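Putative nucleoside-diphosphate-sugar epimerase (Staphylococcus aureus subsp. aureus, PDB 3E48) probably binds a dinucleotide cofactor, NAD(H) or NADP(H), in a Rossmann domain related to nucleoside-diphosphate-sugar epimerases, although its function has not been established. Local coordinates at residues B[50-62]-B[71-85]. Sequence-based numbering, arbitrary orientation.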
# COMPACT_ATOMS: atom_id res chain seq x y z
N GLN B 50 -18.10 20.66 11.17
CA GLN B 50 -18.73 19.58 10.42
C GLN B 50 -17.81 19.23 9.26
O GLN B 50 -17.26 20.12 8.61
CB GLN B 50 -20.11 20.02 9.90
CG GLN B 50 -20.97 18.85 9.42
CD GLN B 50 -22.44 19.23 9.24
OE1 GLN B 50 -23.05 19.82 10.14
NE2 GLN B 50 -23.01 18.89 8.09
N LEU B 51 -17.66 17.94 8.99
CA LEU B 51 -16.78 17.47 7.93
C LEU B 51 -17.31 16.21 7.25
O LEU B 51 -17.94 15.36 7.89
CB LEU B 51 -15.40 17.20 8.52
CG LEU B 51 -14.37 16.41 7.71
CD1 LEU B 51 -13.99 17.19 6.47
CD2 LEU B 51 -13.15 16.14 8.57
N ASP B 52 -17.06 16.11 5.95
CA ASP B 52 -17.45 14.95 5.15
C ASP B 52 -16.16 14.51 4.45
O ASP B 52 -15.67 15.21 3.57
CB ASP B 52 -18.51 15.35 4.12
CG ASP B 52 -18.84 14.23 3.14
OD1 ASP B 52 -19.66 14.48 2.22
OD2 ASP B 52 -18.30 13.11 3.27
N TYR B 53 -15.62 13.37 4.87
CA TYR B 53 -14.38 12.84 4.29
C TYR B 53 -14.37 12.76 2.77
O TYR B 53 -13.32 12.90 2.14
CB TYR B 53 -14.09 11.44 4.80
CG TYR B 53 -13.50 11.33 6.18
CD1 TYR B 53 -13.08 10.10 6.66
CD2 TYR B 53 -13.38 12.45 7.01
CE1 TYR B 53 -12.54 9.97 7.93
CE2 TYR B 53 -12.83 12.32 8.30
CZ TYR B 53 -12.41 11.07 8.74
OH TYR B 53 -11.86 10.93 10.00
N PHE B 54 -15.54 12.52 2.18
CA PHE B 54 -15.61 12.36 0.74
C PHE B 54 -16.03 13.59 -0.03
O PHE B 54 -16.48 13.51 -1.17
CB PHE B 54 -16.51 11.16 0.43
CG PHE B 54 -15.98 9.87 0.98
CD1 PHE B 54 -15.00 9.17 0.29
CD2 PHE B 54 -16.39 9.41 2.22
CE1 PHE B 54 -14.45 8.01 0.83
CE2 PHE B 54 -15.85 8.26 2.77
CZ PHE B 54 -14.87 7.55 2.07
N ASN B 55 -15.87 14.75 0.60
CA ASN B 55 -16.17 16.01 -0.04
C ASN B 55 -14.92 16.84 0.18
O ASN B 55 -14.67 17.33 1.28
CB ASN B 55 -17.39 16.67 0.61
CG ASN B 55 -17.77 17.96 -0.07
OD1 ASN B 55 -17.03 18.94 -0.03
ND2 ASN B 55 -18.93 17.97 -0.72
N GLN B 56 -14.12 16.97 -0.88
CA GLN B 56 -12.86 17.70 -0.79
C GLN B 56 -12.96 19.08 -0.16
O GLN B 56 -12.19 19.40 0.75
CB GLN B 56 -12.21 17.82 -2.17
CG GLN B 56 -10.72 18.10 -2.07
CD GLN B 56 -9.97 17.77 -3.35
OE1 GLN B 56 -9.99 18.55 -4.31
NE2 GLN B 56 -9.32 16.61 -3.38
N GLU B 57 -13.90 19.89 -0.62
CA GLU B 57 -14.05 21.22 -0.07
C GLU B 57 -14.45 21.23 1.40
O GLU B 57 -14.13 22.17 2.13
CB GLU B 57 -15.02 22.04 -0.92
CG GLU B 57 -14.44 22.37 -2.28
CD GLU B 57 -13.10 23.08 -2.16
OE1 GLU B 57 -12.18 22.78 -2.97
OE2 GLU B 57 -12.96 23.95 -1.27
N SER B 58 -15.15 20.19 1.83
CA SER B 58 -15.55 20.09 3.23
C SER B 58 -14.27 19.91 4.06
O SER B 58 -14.13 20.51 5.12
CB SER B 58 -16.49 18.89 3.44
OG SER B 58 -16.88 18.77 4.79
N MSE B 59 -13.35 19.09 3.56
CA MSE B 59 -12.08 18.87 4.27
C MSE B 59 -11.24 20.15 4.25
O MSE B 59 -10.65 20.53 5.26
CB MSE B 59 -11.30 17.71 3.63
CG MSE B 59 -11.76 16.32 4.08
SE MSE B 59 -10.68 15.53 5.53
CE MSE B 59 -10.04 13.96 4.59
N VAL B 60 -11.17 20.80 3.09
CA VAL B 60 -10.42 22.05 2.98
C VAL B 60 -10.92 23.07 4.00
O VAL B 60 -10.12 23.69 4.72
CB VAL B 60 -10.54 22.66 1.57
CG1 VAL B 60 -9.92 24.05 1.54
CG2 VAL B 60 -9.86 21.76 0.55
N GLU B 61 -12.23 23.25 4.06
CA GLU B 61 -12.82 24.21 4.99
C GLU B 61 -12.52 23.87 6.44
O GLU B 61 -12.13 24.73 7.22
CB GLU B 61 -14.34 24.28 4.79
CG GLU B 61 -14.77 24.92 3.48
CD GLU B 61 -14.22 26.33 3.32
OE1 GLU B 61 -14.34 27.12 4.27
OE2 GLU B 61 -13.68 26.64 2.23
N ALA B 62 -12.69 22.60 6.80
CA ALA B 62 -12.45 22.15 8.17
C ALA B 62 -11.01 22.33 8.62
O ALA B 62 -10.75 22.52 9.81
CB ALA B 62 -12.86 20.69 8.31
N PHE B 71 -5.88 12.14 11.95
CA PHE B 71 -6.86 11.50 11.06
C PHE B 71 -7.19 10.06 11.40
O PHE B 71 -6.31 9.21 11.48
CB PHE B 71 -6.33 11.55 9.63
CG PHE B 71 -7.33 11.13 8.59
CD1 PHE B 71 -8.30 12.02 8.15
CD2 PHE B 71 -7.30 9.84 8.05
CE1 PHE B 71 -9.24 11.64 7.19
CE2 PHE B 71 -8.24 9.45 7.09
CZ PHE B 71 -9.21 10.36 6.66
N ILE B 72 -8.48 9.80 11.60
CA ILE B 72 -8.96 8.45 11.88
C ILE B 72 -9.71 8.00 10.64
O ILE B 72 -10.75 8.56 10.29
CB ILE B 72 -9.92 8.43 13.09
CG1 ILE B 72 -9.17 8.91 14.33
CG2 ILE B 72 -10.48 7.03 13.30
CD1 ILE B 72 -10.03 9.00 15.57
N PRO B 73 -9.19 6.98 9.94
CA PRO B 73 -9.86 6.48 8.73
C PRO B 73 -11.29 6.01 8.99
O PRO B 73 -11.63 5.62 10.11
CB PRO B 73 -8.96 5.32 8.29
CG PRO B 73 -7.60 5.76 8.73
CD PRO B 73 -7.88 6.34 10.12
N SER B 74 -12.12 6.05 7.95
CA SER B 74 -13.51 5.61 8.05
C SER B 74 -13.54 4.09 7.91
O SER B 74 -12.49 3.46 7.78
CB SER B 74 -14.36 6.23 6.94
OG SER B 74 -14.02 5.69 5.67
N ILE B 75 -14.73 3.50 7.93
CA ILE B 75 -14.87 2.05 7.77
C ILE B 75 -15.39 1.68 6.39
O ILE B 75 -15.76 0.53 6.16
CB ILE B 75 -15.81 1.44 8.84
CG1 ILE B 75 -17.06 2.29 9.02
CG2 ILE B 75 -15.07 1.29 10.16
CD1 ILE B 75 -18.06 2.18 7.89
N ILE B 76 -15.42 2.65 5.48
CA ILE B 76 -15.89 2.41 4.12
C ILE B 76 -15.07 1.32 3.44
O ILE B 76 -13.85 1.25 3.61
CB ILE B 76 -15.80 3.69 3.27
CG1 ILE B 76 -16.73 4.78 3.84
CG2 ILE B 76 -16.13 3.39 1.81
CD1 ILE B 76 -18.19 4.38 3.88
N HIS B 77 -15.73 0.46 2.67
CA HIS B 77 -15.05 -0.61 1.95
C HIS B 77 -15.67 -0.78 0.56
O HIS B 77 -16.81 -0.36 0.34
CB HIS B 77 -15.15 -1.93 2.72
CG HIS B 77 -16.56 -2.39 2.95
ND1 HIS B 77 -17.43 -1.74 3.79
CD2 HIS B 77 -17.25 -3.43 2.42
CE1 HIS B 77 -18.60 -2.35 3.77
NE2 HIS B 77 -18.52 -3.38 2.95
N PRO B 78 -14.93 -1.36 -0.39
CA PRO B 78 -13.56 -1.88 -0.28
C PRO B 78 -12.54 -0.74 -0.36
O PRO B 78 -12.90 0.43 -0.26
CB PRO B 78 -13.47 -2.84 -1.46
CG PRO B 78 -14.28 -2.15 -2.49
CD PRO B 78 -15.50 -1.69 -1.71
N SER B 79 -11.27 -1.09 -0.56
CA SER B 79 -10.21 -0.09 -0.63
C SER B 79 -10.42 1.02 -1.66
O SER B 79 -10.17 2.19 -1.37
CB SER B 79 -8.86 -0.77 -0.90
OG SER B 79 -8.45 -1.54 0.22
N PHE B 80 -10.88 0.66 -2.86
CA PHE B 80 -11.08 1.66 -3.90
C PHE B 80 -12.05 2.76 -3.49
O PHE B 80 -11.89 3.92 -3.87
CB PHE B 80 -11.59 1.00 -5.19
CG PHE B 80 -11.63 1.94 -6.36
CD1 PHE B 80 -10.46 2.32 -7.01
CD2 PHE B 80 -12.84 2.45 -6.82
CE1 PHE B 80 -10.49 3.19 -8.09
CE2 PHE B 80 -12.88 3.33 -7.90
CZ PHE B 80 -11.70 3.70 -8.54
N LYS B 81 -13.06 2.39 -2.71
CA LYS B 81 -14.05 3.35 -2.26
C LYS B 81 -13.56 4.23 -1.12
O LYS B 81 -14.05 5.35 -0.95
CB LYS B 81 -15.33 2.63 -1.85
CG LYS B 81 -16.16 2.12 -3.03
CD LYS B 81 -17.47 1.49 -2.56
CE LYS B 81 -18.27 2.44 -1.67
NZ LYS B 81 -18.59 3.72 -2.35
N ARG B 82 -12.59 3.75 -0.35
CA ARG B 82 -12.09 4.55 0.77
C ARG B 82 -10.93 5.48 0.38
O ARG B 82 -10.75 6.53 0.99
CB ARG B 82 -11.66 3.63 1.93
CG ARG B 82 -11.45 4.38 3.24
CD ARG B 82 -10.84 3.51 4.33
NE ARG B 82 -11.70 2.40 4.74
CZ ARG B 82 -11.39 1.56 5.72
NH1 ARG B 82 -10.26 1.71 6.39
NH2 ARG B 82 -12.21 0.55 6.04
N ILE B 83 -10.16 5.10 -0.64
CA ILE B 83 -9.03 5.90 -1.11
C ILE B 83 -9.23 7.42 -1.18
O ILE B 83 -8.36 8.18 -0.76
CB ILE B 83 -8.58 5.43 -2.52
CG1 ILE B 83 -8.03 4.02 -2.44
CG2 ILE B 83 -7.53 6.38 -3.09
CD1 ILE B 83 -6.91 3.87 -1.44
N PRO B 84 -10.36 7.88 -1.74
CA PRO B 84 -10.59 9.33 -1.83
C PRO B 84 -10.38 10.06 -0.51
O PRO B 84 -10.02 11.24 -0.47
CB PRO B 84 -12.04 9.41 -2.33
CG PRO B 84 -12.12 8.19 -3.23
CD PRO B 84 -11.46 7.13 -2.38
N GLU B 85 -10.60 9.32 0.57
CA GLU B 85 -10.44 9.80 1.94
C GLU B 85 -9.06 10.42 2.17
O GLU B 85 -8.93 11.57 2.61
CB GLU B 85 -10.60 8.60 2.84
CG GLU B 85 -10.86 8.85 4.25
CD GLU B 85 -11.25 7.56 4.91
OE1 GLU B 85 -10.36 6.84 5.42
OE2 GLU B 85 -12.46 7.27 4.88
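Phe71, the last residue of strand 68-71, lays its ring against one face of Tyr53 in an offset stack, centroids 4.7 Å apart and planes at 28°. Its CG, anti to the backbone N (chi1 -171°), brings the end of the side chain near 50-62, where CE1 also meets the methyl CE of Met59, here selenomethionine, at 3.6 Å; a flexible, unbranched chain can bend to fill such a place. At Ile72 the backbone carbonyl takes over: Tyr53 OH donates to Ile72 O at 2.6 Å, tilted 24° from the carbonyl plane. The same hydroxyl is hydrogen-bonded to Thr6 OG1 at the end of strand 3-6, so tyrosine serves both as an apolar plate and as a polar link from the loop after strand 47-50 to these two partners. Ser74 presents its backbone N at the edge of the Tyr53 ring, and this N donates to Glu85 OE1 at 3.2 Å. Further along, Ile76 offers an apolar branch to Phe54, CG1 lying 3.7 Å from CE2 as the two side chains pass in opposite directions; the flat ring also fits near Lys81 O, 3.2 Å from Phe54 CE1. Pro84, rigid and compact, sets CB at the edge of the Phe54 ring. Glu85 closes the contact: extended beyond CG, its side chain passes Tyr53 at a slant, CG 3.5 Å from CD1 of that ring and OE2 at the ring edge, and carries the buried carboxylate to Ser74, whose backbone N would help to stabilise its negative charge. Thus the loops following two parallel strands, 47-50 and 68-71, are joined by aromatic packing and one direct hydrogen bond at the C-terminal ends of the strands, where Rossmann folds characteristically bind their dinucleotide.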